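Local coordinates for protein aspartate aminotransferase (Thermotoga maritima, PDB 1O4S) that catalyses the pyridoxal-phosphate-dependent transfer of an amino group from L-aspartate to 2-oxoglutarate, giving oxaloacetate and L-glutamate, at residues I44-G49 / T376-R381; Y95-S100 / S227-S232; N159-L164 / V189-E194. All blocks are in the same frame, centred on the assembly; numbering follows the deposited sequence. Where two conformers were deposited one is given.

Contact 1: residues I44-G49 / T376-R381; sequences INLTAG and TEALDR
Ile44, on edge strand 44-45 of the small-domain sheet of a fold type I aminotransferase, points its side chain at the last helix, 372-386. Past CB, CG2, anti to the backbone N, rests on Ala378 CB at 3.9 Å. CG1, beside the backbone N, crosses the Arg381 chain obliquely, 3.8 Å from Arg381 NH1. At the tip, CD1 sits over the centre of the guanidinium face, 3.4 Å from Arg381 CZ, and touches Glu377 OE1 at 3.3 Å. Leu46 CD1 reaches the same Ala378 methyl at 3.6 Å; so small a residue lets two branched chains approach the helix. Beyond Leu46 the chain leads to Gly49, which by similarity binds L-aspartate. Glu377 and Arg381, one turn apart, are joined by a salt bridge, Arg381 NH2 to Glu377 OE1 at 2.6 Å, and by a hydrogen bond from Arg381 NE to Glu377 OE2, while NH1 donates to the carbonyl of Asp42. An alanine in place of Arg381 would remove the flat roof over Ile44 CD1 and probably loosen the link between helix and strand. The guanidinium meets Glu377 OE2 at its edge and offers a face to a methyl group, so one group serves charge and hydrocarbon.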
loop_
_atom_site.group_PDB
_atom_site.type_symbol
_atom_site.label_atom_id
_atom_site.label_comp_id
_atom_site.label_asym_id
_atom_site.label_seq_id
_atom_site.Cartn_x
_atom_site.Cartn_y
_atom_site.Cartn_z
ATOM N N ILE B 44 16.593 -22.718 15.915
ATOM C CA ILE B 44 16.195 -23.080 14.569
ATOM C C ILE B 44 14.752 -22.600 14.391
ATOM O O ILE B 44 13.834 -23.072 15.047
ATOM C CB ILE B 44 16.352 -24.600 14.302
ATOM C CG1 ILE B 44 17.774 -25.078 14.654
ATOM C CG2 ILE B 44 16.047 -24.917 12.838
ATOM C CD1 ILE B 44 17.870 -26.575 14.892
ATOM N N ASN B 45 14.572 -21.649 13.492
ATOM C CA ASN B 45 13.315 -20.941 13.345
ATOM C C ASN B 45 12.608 -21.464 12.123
ATOM O O ASN B 45 12.963 -21.124 11.012
ATOM C CB ASN B 45 13.545 -19.421 13.210
ATOM C CG ASN B 45 12.238 -18.610 13.375
ATOM O OD1 ASN B 45 11.215 -18.945 12.782
ATOM N ND2 ASN B 45 12.275 -17.570 14.221
ATOM N N LEU B 46 11.591 -22.274 12.353
ATOM C CA LEU B 46 10.794 -22.860 11.298
ATOM C C LEU B 46 9.415 -22.214 11.169
ATOM O O LEU B 46 8.426 -22.898 10.867
ATOM C CB LEU B 46 10.657 -24.347 11.582
ATOM C CG LEU B 46 12.025 -24.982 11.780
ATOM C CD1 LEU B 46 11.847 -26.444 12.074
ATOM C CD2 LEU B 46 12.935 -24.728 10.560
ATOM N N THR B 47 9.357 -20.901 11.365
ATOM C CA THR B 47 8.101 -20.146 11.224
ATOM C C THR B 47 7.994 -19.316 9.955
ATOM O O THR B 47 6.951 -18.720 9.724
ATOM C CB THR B 47 7.882 -19.176 12.412
ATOM O OG1 THR B 47 8.908 -18.165 12.450
ATOM C CG2 THR B 47 7.954 -19.913 13.766
ATOM N N ALA B 48 9.053 -19.258 9.141
ATOM C CA ALA B 48 9.085 -18.325 8.022
ATOM C C ALA B 48 7.919 -18.491 7.063
ATOM O O ALA B 48 7.511 -19.606 6.748
ATOM C CB ALA B 48 10.427 -18.403 7.263
ATOM N N GLY B 49 7.383 -17.355 6.633
ATOM C CA GLY B 49 6.461 -17.291 5.523
ATOM C C GLY B 49 7.077 -16.870 4.199
ATOM O O GLY B 49 6.336 -16.423 3.302
ATOM N N THR B 376 17.090 -31.285 9.786
ATOM C CA THR B 376 17.461 -32.541 10.402
ATOM C C THR B 376 17.680 -32.347 11.881
ATOM O O THR B 376 17.243 -33.171 12.683
ATOM C CB THR B 376 18.748 -33.116 9.784
ATOM O OG1 THR B 376 18.530 -33.430 8.410
ATOM C CG2 THR B 376 19.073 -34.477 10.407
ATOM N N GLU B 377 18.397 -31.290 12.231
ATOM C CA GLU B 377 18.661 -30.986 13.625
ATOM C C GLU B 377 17.356 -30.631 14.335
ATOM O O GLU B 377 17.157 -31.061 15.455
ATOM C CB GLU B 377 19.655 -29.821 13.778
ATOM C CG GLU B 377 20.741 -30.077 14.818
ATOM C CD GLU B 377 20.474 -29.488 16.189
ATOM O OE1 GLU B 377 20.412 -28.235 16.221
ATOM O OE2 GLU B 377 20.386 -30.259 17.217
ATOM N N ALA B 378 16.479 -29.857 13.688
ATOM C CA ALA B 378 15.218 -29.460 14.322
ATOM C C ALA B 378 14.338 -30.674 14.547
ATOM O O ALA B 378 13.759 -30.817 15.613
ATOM C CB ALA B 378 14.471 -28.412 13.497
ATOM N N LEU B 379 14.272 -31.556 13.551
ATOM C CA LEU B 379 13.420 -32.745 13.608
ATOM C C LEU B 379 13.911 -33.740 14.643
ATOM O O LEU B 379 13.090 -34.459 15.248
ATOM C CB LEU B 379 13.288 -33.398 12.242
ATOM C CG LEU B 379 12.327 -32.607 11.350
ATOM C CD1 LEU B 379 12.522 -32.915 9.857
ATOM C CD2 LEU B 379 10.890 -32.870 11.772
ATOM N N ASP B 380 15.231 -33.749 14.843
ATOM C CA ASP B 380 15.895 -34.433 15.959
ATOM C C ASP B 380 15.376 -33.920 17.286
ATOM O O ASP B 380 14.998 -34.702 18.158
ATOM C CB ASP B 380 17.412 -34.156 15.942
ATOM C CG ASP B 380 18.197 -35.166 15.147
ATOM O OD1 ASP B 380 19.423 -34.951 14.942
ATOM O OD2 ASP B 380 17.697 -36.222 14.710
ATOM N N ARG B 381 15.412 -32.597 17.454
ATOM C CA ARG B 381 15.033 -31.972 18.727
ATOM C C ARG B 381 13.556 -32.170 19.003
ATOM O O ARG B 381 13.163 -32.431 20.135
ATOM C CB ARG B 381 15.325 -30.479 18.714
ATOM C CG ARG B 381 16.790 -30.094 18.623
ATOM C CD ARG B 381 16.912 -28.640 18.268
ATOM N NE ARG B 381 18.285 -28.153 18.187
ATOM C CZ ARG B 381 18.617 -26.869 18.227
ATOM N NH1 ARG B 381 17.688 -25.930 18.405
ATOM N NH2 ARG B 381 19.888 -26.522 18.116
#

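Contact 2: residues Y95-S100 / S227-S232; sequences YKKDIS and SILDVS
The ring of Tyr95 and the chain of Lys97 both approach the short, weakly bonded helix about 228-231, where Leu229 meets both. Between them Lys96, with positive phi, ends helix 81-95 in a Schellman motif; the contact joins this helix end to the short helix before strand 238-243 in the large domain, away from the active site. Tyr95, with CG anti to its carbonyl carbon, crosses Leu229 at about a right angle, so that Leu229 CB lies over one ring face, offset toward the rim, a CH-pi contact 4.0 Å from the Tyr95 ring centroid. Asp230 takes the ring edge instead: its OD2 lies near the ring plane, 3.3 Å from Tyr95 CD2, with carboxylate and ring turned 72° apart. An aromatic edge carries slight positive charge, and so suits a carboxylate oxygen. The phenol OH touches Ser227 CB at 3.4 Å.

Lys97 crosses Leu229 obliquely. Its chain is extended as far as CE, which packs 3.7 Å from Leu229 CB, and then bends at chi4 (-81°) to turn NZ toward Ser232. NZ donates to Ser232 O at 2.8 Å, from well above the carbonyl plane, with a weak second bond to Ser232 OG. A long, flexible lysine suits this place because its methylenes can lie on a leucine while its ammonium reaches the backbone beyond.

Ser227 and Asp230 form a capping box: Leu229 N donates to Ser227 OG, and Ser227 N to Asp230 OD1 in a nearly straight bond of 2.9 Å. Glu214 also bonds Ser227 OG. Asp230 therefore has two tasks, one oxygen closing the start of the helix and the other meeting the tyrosine edge. At the carboxyl-terminal end of this short turn, the ammonium's positive charge would probably be favoured by the carbonyl oxygens there.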
loop_
_atom_site.group_PDB
_atom_site.type_symbol
_atom_site.label_atom_id
_atom_site.label_comp_id
_atom_site.label_asym_id
_atom_site.label_seq_id
_atom_site.Cartn_x
_atom_site.Cartn_y
_atom_site.Cartn_z
ATOM N N TYR B 95 -2.927 -20.941 -19.238
ATOM C CA TYR B 95 -4.293 -21.410 -19.026
ATOM C C TYR B 95 -5.176 -21.289 -20.260
ATOM O O TYR B 95 -6.392 -21.407 -20.178
ATOM C CB TYR B 95 -4.898 -20.674 -17.833
ATOM C CG TYR B 95 -4.193 -21.036 -16.558
ATOM C CD1 TYR B 95 -3.447 -20.077 -15.854
ATOM C CD2 TYR B 95 -4.224 -22.345 -16.059
ATOM C CE1 TYR B 95 -2.767 -20.388 -14.679
ATOM C CE2 TYR B 95 -3.512 -22.675 -14.870
ATOM C CZ TYR B 95 -2.806 -21.672 -14.187
ATOM O OH TYR B 95 -2.108 -21.929 -13.045
ATOM N N LYS B 96 -4.538 -21.063 -21.398
ATOM C CA LYS B 96 -5.212 -20.881 -22.682
ATOM C C LYS B 96 -6.451 -19.971 -22.584
ATOM O O LYS B 96 -7.583 -20.383 -22.838
ATOM C CB LYS B 96 -5.521 -22.233 -23.356
ATOM C CG LYS B 96 -4.358 -22.799 -24.199
ATOM C CD LYS B 96 -3.851 -21.836 -25.303
ATOM C CE LYS B 96 -4.877 -21.621 -26.418
ATOM N NZ LYS B 96 -5.047 -22.841 -27.251
ATOM N N LYS B 97 -6.179 -18.725 -22.205
ATOM C CA LYS B 97 -7.147 -17.629 -22.103
ATOM C C LYS B 97 -6.597 -16.381 -22.810
ATOM O O LYS B 97 -5.379 -16.192 -22.912
ATOM C CB LYS B 97 -7.404 -17.291 -20.634
ATOM C CG LYS B 97 -7.852 -18.486 -19.815
ATOM C CD LYS B 97 -8.389 -18.094 -18.455
ATOM C CE LYS B 97 -8.819 -19.326 -17.686
ATOM N NZ LYS B 97 -10.145 -19.802 -18.080
ATOM N N ASP B 98 -7.501 -15.550 -23.313
ATOM C CA ASP B 98 -7.160 -14.280 -23.926
ATOM C C ASP B 98 -7.330 -13.263 -22.800
ATOM O O ASP B 98 -8.430 -12.798 -22.519
ATOM C CB ASP B 98 -8.117 -13.998 -25.109
ATOM C CG ASP B 98 -7.566 -12.976 -26.113
ATOM O OD1 ASP B 98 -6.656 -12.192 -25.758
ATOM O OD2 ASP B 98 -7.994 -12.889 -27.297
ATOM N N ILE B 99 -6.245 -12.982 -22.100
ATOM C CA ILE B 99 -6.237 -11.958 -21.070
ATOM C C ILE B 99 -5.685 -10.629 -21.639
ATOM O O ILE B 99 -4.572 -10.563 -22.155
ATOM C CB ILE B 99 -5.441 -12.442 -19.865
ATOM C CG1 ILE B 99 -5.885 -13.859 -19.498
ATOM C CG2 ILE B 99 -5.632 -11.508 -18.673
ATOM C CD1 ILE B 99 -5.305 -14.381 -18.189
ATOM N N SER B 100 -6.489 -9.575 -21.548
ATOM C CA SER B 100 -6.067 -8.214 -21.852
ATOM C C SER B 100 -5.221 -7.598 -20.706
ATOM O O SER B 100 -5.443 -7.889 -19.551
ATOM C CB SER B 100 -7.309 -7.381 -22.152
ATOM O OG SER B 100 -7.042 -6.003 -22.189
ATOM N N SER B 227 -5.777 -24.952 -10.953
ATOM C CA SER B 227 -6.019 -23.528 -10.757
ATOM C C SER B 227 -7.487 -23.281 -11.002
ATOM O O SER B 227 -8.108 -24.005 -11.780
ATOM C CB SER B 227 -5.206 -22.722 -11.766
ATOM O OG SER B 227 -5.573 -21.375 -11.778
ATOM N N ILE B 228 -8.042 -22.258 -10.364
ATOM C CA ILE B 228 -9.386 -21.822 -10.719
ATOM C C ILE B 228 -9.449 -21.480 -12.215
ATOM O O ILE B 228 -10.502 -21.594 -12.834
ATOM C CB ILE B 228 -9.863 -20.617 -9.857
ATOM C CG1 ILE B 228 -11.414 -20.540 -9.836
ATOM C CG2 ILE B 228 -9.252 -19.285 -10.362
ATOM C CD1 ILE B 228 -12.101 -21.757 -9.200
ATOM N N LEU B 229 -8.329 -21.047 -12.778
ATOM C CA LEU B 229 -8.240 -20.776 -14.218
ATOM C C LEU B 229 -8.190 -22.047 -15.124
ATOM O O LEU B 229 -8.343 -21.937 -16.344
ATOM C CB LEU B 229 -7.047 -19.874 -14.500
ATOM C CG LEU B 229 -7.041 -18.535 -13.733
ATOM C CD1 LEU B 229 -5.897 -17.677 -14.247
ATOM C CD2 LEU B 229 -8.338 -17.765 -13.828
ATOM N N ASP B 230 -7.965 -23.221 -14.525
ATOM C CA ASP B 230 -8.162 -24.522 -15.201
ATOM C C ASP B 230 -9.640 -24.919 -15.397
ATOM O O ASP B 230 -9.979 -25.631 -16.345
ATOM C CB ASP B 230 -7.447 -25.640 -14.424
ATOM C CG ASP B 230 -5.911 -25.633 -14.625
ATOM O OD1 ASP B 230 -5.184 -25.885 -13.645
ATOM O OD2 ASP B 230 -5.360 -25.412 -15.724
ATOM N N VAL B 231 -10.503 -24.452 -14.494
ATOM C CA VAL B 231 -11.923 -24.837 -14.467
ATOM C C VAL B 231 -12.917 -23.698 -14.784
ATOM O O VAL B 231 -14.126 -23.905 -14.804
ATOM C CB VAL B 231 -12.293 -25.472 -13.107
ATOM C CG1 VAL B 231 -11.503 -26.772 -12.898
ATOM C CG2 VAL B 231 -12.054 -24.510 -11.949
ATOM N N SER B 232 -12.405 -22.500 -15.028
ATOM C CA SER B 232 -13.248 -21.366 -15.348
ATOM C C SER B 232 -13.125 -21.130 -16.838
ATOM O O SER B 232 -12.178 -21.590 -17.465
ATOM C CB SER B 232 -12.792 -20.122 -14.575
ATOM O OG SER B 232 -11.665 -19.490 -15.180
#

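Contact 3: residues N159-L164 / V189-E194; sequences NFQPSL and VVYRRE
In the large domain of this fold type I aminotransferase, the loop between strand 148-153 and helix 164-170 lies against the segment that leads into helix 193-206. Hydrogen bonds join them through a single side-chain amide. Gln161 bends at chi2 (-65°) so that its end comes up to the backbone of 190-192. NE2 donates to Val190 O at 3.3 Å, with the acceptor close to the plane of the amide but the donor well above the carbonyl plane. OE1 in turn accepts a weak bond of 3.4 Å from Arg192 N. Glutamine suits this place because one planar group carries a donor and an acceptor, and so can serve the C=O and N-H of a segment with no regular strand partner. Arg192 CG packs beside the same OE1, the two side chains crossing at about a right angle.

Van der Waals contacts lie alongside. Pro162 crosses Tyr191 obliquely, its CD over one ring face, offset toward the rim, 3.8 Å from the ring centroid and 20° off the normal. The compact, rigid proline ring, whose CD carries polarised C-H bonds beside the nitrogen, is well suited to this CH-pi contact. Phe131 of strand 127-132 touches both residues, which ties the pair to the central sheet. Val189 fills the other end: its CG1 methyl packs on the backbone carbonyl of Asn159, 3.4 Å from Asn159 O, and stands at the edge of the Phe160 ring, while CG2 faces Phe160 CB. The branched valine thus packs against two successive residues, both of which have positive phi.

A water makes the third kind of link. It lies in the plane of the Tyr191 ring, at its edge, 2.6 Å from Tyr191 OH, and donates a hydrogen bond of 2.8 Å to Phe160 O.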
loop_
_atom_site.group_PDB
_atom_site.type_symbol
_atom_site.label_atom_id
_atom_site.label_comp_id
_atom_site.label_asym_id
_atom_site.label_seq_id
_atom_site.Cartn_x
_atom_site.Cartn_y
_atom_site.Cartn_z
ATOM N N ASN B 159 -8.503 -34.597 4.628
ATOM C CA ASN B 159 -7.339 -34.038 3.938
ATOM C C ASN B 159 -7.433 -32.518 3.756
ATOM O O ASN B 159 -6.901 -31.955 2.792
ATOM C CB ASN B 159 -7.107 -34.722 2.571
ATOM C CG ASN B 159 -6.890 -36.245 2.673
ATOM O OD1 ASN B 159 -7.383 -37.001 1.823
ATOM N ND2 ASN B 159 -6.153 -36.697 3.701
ATOM N N PHE B 160 -8.108 -31.873 4.707
ATOM C CA PHE B 160 -8.430 -30.446 4.671
ATOM C C PHE B 160 -9.124 -29.989 3.380
ATOM O O PHE B 160 -8.967 -28.847 2.947
ATOM C CB PHE B 160 -7.176 -29.621 4.951
ATOM C CG PHE B 160 -6.649 -29.794 6.337
ATOM C CD1 PHE B 160 -5.396 -30.343 6.561
ATOM C CD2 PHE B 160 -7.401 -29.392 7.431
ATOM C CE1 PHE B 160 -4.890 -30.469 7.861
ATOM C CE2 PHE B 160 -6.912 -29.528 8.727
ATOM C CZ PHE B 160 -5.642 -30.074 8.936
ATOM N N GLN B 161 -9.916 -30.880 2.792
ATOM C CA GLN B 161 -10.677 -30.569 1.586
ATOM C C GLN B 161 -12.045 -30.022 1.986
ATOM O O GLN B 161 -12.749 -30.624 2.804
ATOM C CB GLN B 161 -10.855 -31.797 0.689
ATOM C CG GLN B 161 -9.549 -32.421 0.193
ATOM C CD GLN B 161 -8.775 -31.490 -0.735
ATOM O OE1 GLN B 161 -9.377 -30.786 -1.553
ATOM N NE2 GLN B 161 -7.451 -31.493 -0.614
ATOM N N PRO B 162 -12.394 -28.860 1.445
ATOM C CA PRO B 162 -13.702 -28.265 1.694
ATOM C C PRO B 162 -14.823 -29.043 1.005
ATOM O O PRO B 162 -14.636 -29.661 -0.056
ATOM C CB PRO B 162 -13.565 -26.867 1.122
ATOM C CG PRO B 162 -12.424 -26.922 0.194
ATOM C CD PRO B 162 -11.562 -28.025 0.567
ATOM N N SER B 163 -15.984 -29.013 1.649
ATOM C CA SER B 163 -17.161 -29.722 1.196
ATOM C C SER B 163 -18.038 -28.753 0.396
ATOM O O SER B 163 -18.524 -27.758 0.926
ATOM C CB SER B 163 -17.892 -30.296 2.401
ATOM O OG SER B 163 -19.170 -30.756 2.025
ATOM N N LEU B 164 -18.193 -29.036 -0.891
ATOM C CA LEU B 164 -18.938 -28.177 -1.804
ATOM C C LEU B 164 -20.405 -28.147 -1.421
ATOM O O LEU B 164 -21.108 -27.120 -1.485
ATOM C CB LEU B 164 -18.813 -28.748 -3.199
ATOM C CG LEU B 164 -19.397 -27.971 -4.364
ATOM C CD1 LEU B 164 -18.601 -26.695 -4.578
ATOM C CD2 LEU B 164 -19.395 -28.882 -5.625
ATOM N N VAL B 189 -2.109 -28.210 1.332
ATOM C CA VAL B 189 -2.954 -28.990 0.444
ATOM C C VAL B 189 -3.315 -28.189 -0.796
ATOM O O VAL B 189 -3.213 -26.962 -0.834
ATOM C CB VAL B 189 -4.251 -29.533 1.099
ATOM C CG1 VAL B 189 -3.914 -30.345 2.349
ATOM C CG2 VAL B 189 -5.273 -28.392 1.382
ATOM N N VAL B 190 -3.748 -28.939 -1.800
ATOM C CA VAL B 190 -4.144 -28.436 -3.085
ATOM C C VAL B 190 -5.579 -28.932 -3.271
ATOM O O VAL B 190 -5.868 -30.108 -3.112
ATOM C CB VAL B 190 -3.185 -29.014 -4.127
ATOM C CG1 VAL B 190 -3.858 -29.273 -5.444
ATOM C CG2 VAL B 190 -1.948 -28.157 -4.298
ATOM N N TYR B 191 -6.483 -28.028 -3.607
ATOM C CA TYR B 191 -7.890 -28.357 -3.738
ATOM C C TYR B 191 -8.179 -29.154 -5.010
ATOM O O TYR B 191 -7.613 -28.886 -6.064
ATOM C CB TYR B 191 -8.732 -27.081 -3.706
ATOM C CG TYR B 191 -8.858 -26.406 -2.346
ATOM C CD1 TYR B 191 -8.327 -26.977 -1.183
ATOM C CD2 TYR B 191 -9.552 -25.197 -2.219
ATOM C CE1 TYR B 191 -8.467 -26.336 0.081
ATOM C CE2 TYR B 191 -9.710 -24.564 -0.958
ATOM C CZ TYR B 191 -9.163 -25.143 0.174
ATOM O OH TYR B 191 -9.321 -24.557 1.398
ATOM N N ARG B 192 -9.113 -30.104 -4.876
ATOM C CA ARG B 192 -9.437 -31.084 -5.887
ATOM C C ARG B 192 -10.160 -30.385 -7.021
ATOM O O ARG B 192 -10.881 -29.416 -6.806
ATOM C CB ARG B 192 -10.354 -32.182 -5.293
ATOM C CG ARG B 192 -9.742 -33.053 -4.154
ATOM C CD ARG B 192 -8.794 -34.223 -4.627
ATOM N NE ARG B 192 -9.478 -35.520 -4.812
ATOM C CZ ARG B 192 -8.891 -36.656 -5.241
ATOM N NH1 ARG B 192 -7.594 -36.697 -5.557
ATOM N NH2 ARG B 192 -9.613 -37.765 -5.361
ATOM N N ARG B 193 -9.964 -30.893 -8.228
ATOM C CA ARG B 193 -10.561 -30.329 -9.421
ATOM C C ARG B 193 -12.098 -30.341 -9.345
ATOM O O ARG B 193 -12.754 -29.385 -9.725
ATOM C CB ARG B 193 -10.071 -31.116 -10.643
ATOM C CG ARG B 193 -10.661 -30.635 -11.957
ATOM C CD ARG B 193 -10.140 -31.344 -13.195
ATOM N NE ARG B 193 -10.658 -30.669 -14.393
ATOM C CZ ARG B 193 -9.986 -29.793 -15.159
ATOM N NH1 ARG B 193 -8.707 -29.472 -14.907
ATOM N NH2 ARG B 193 -10.610 -29.244 -16.209
ATOM N N GLU B 194 -12.651 -31.449 -8.863
ATOM C CA GLU B 194 -14.097 -31.641 -8.694
ATOM C C GLU B 194 -14.741 -30.550 -7.804
ATOM O O GLU B 194 -15.807 -30.009 -8.126
ATOM C CB GLU B 194 -14.392 -33.080 -8.181
ATOM C CG GLU B 194 -13.181 -33.870 -7.603
ATOM C CD GLU B 194 -12.118 -34.321 -8.644
ATOM O OE1 GLU B 194 -10.890 -34.253 -8.354
ATOM O OE2 GLU B 194 -12.499 -34.763 -9.763
HETATM O O HOH W 1 -8.742 -26.061 3.480
#

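Overall arrangement
From the N terminus, the chain first passes strand 44-45, and contact 1 closes the longest loop only when helix 372-386 returns to that strand. Inside this loop, residues 95-100, following helix 81-95, wait for 227-232 to close contact 2. Contact 3, between 159-164 and 189-194, is nested within contact 2, so the three enclose one another and none cross. Contact 1 joins strand 44-45 of the small sheet to the last helix, 372-386, on the opposite side of the chain's centre from contact 2. Contacts 2 and 3 fasten loops around the large sheet and touch each other, Arg193 packing on Asp230 and Val231; the centres of contacts 1 and 3 lie 28 Å apart.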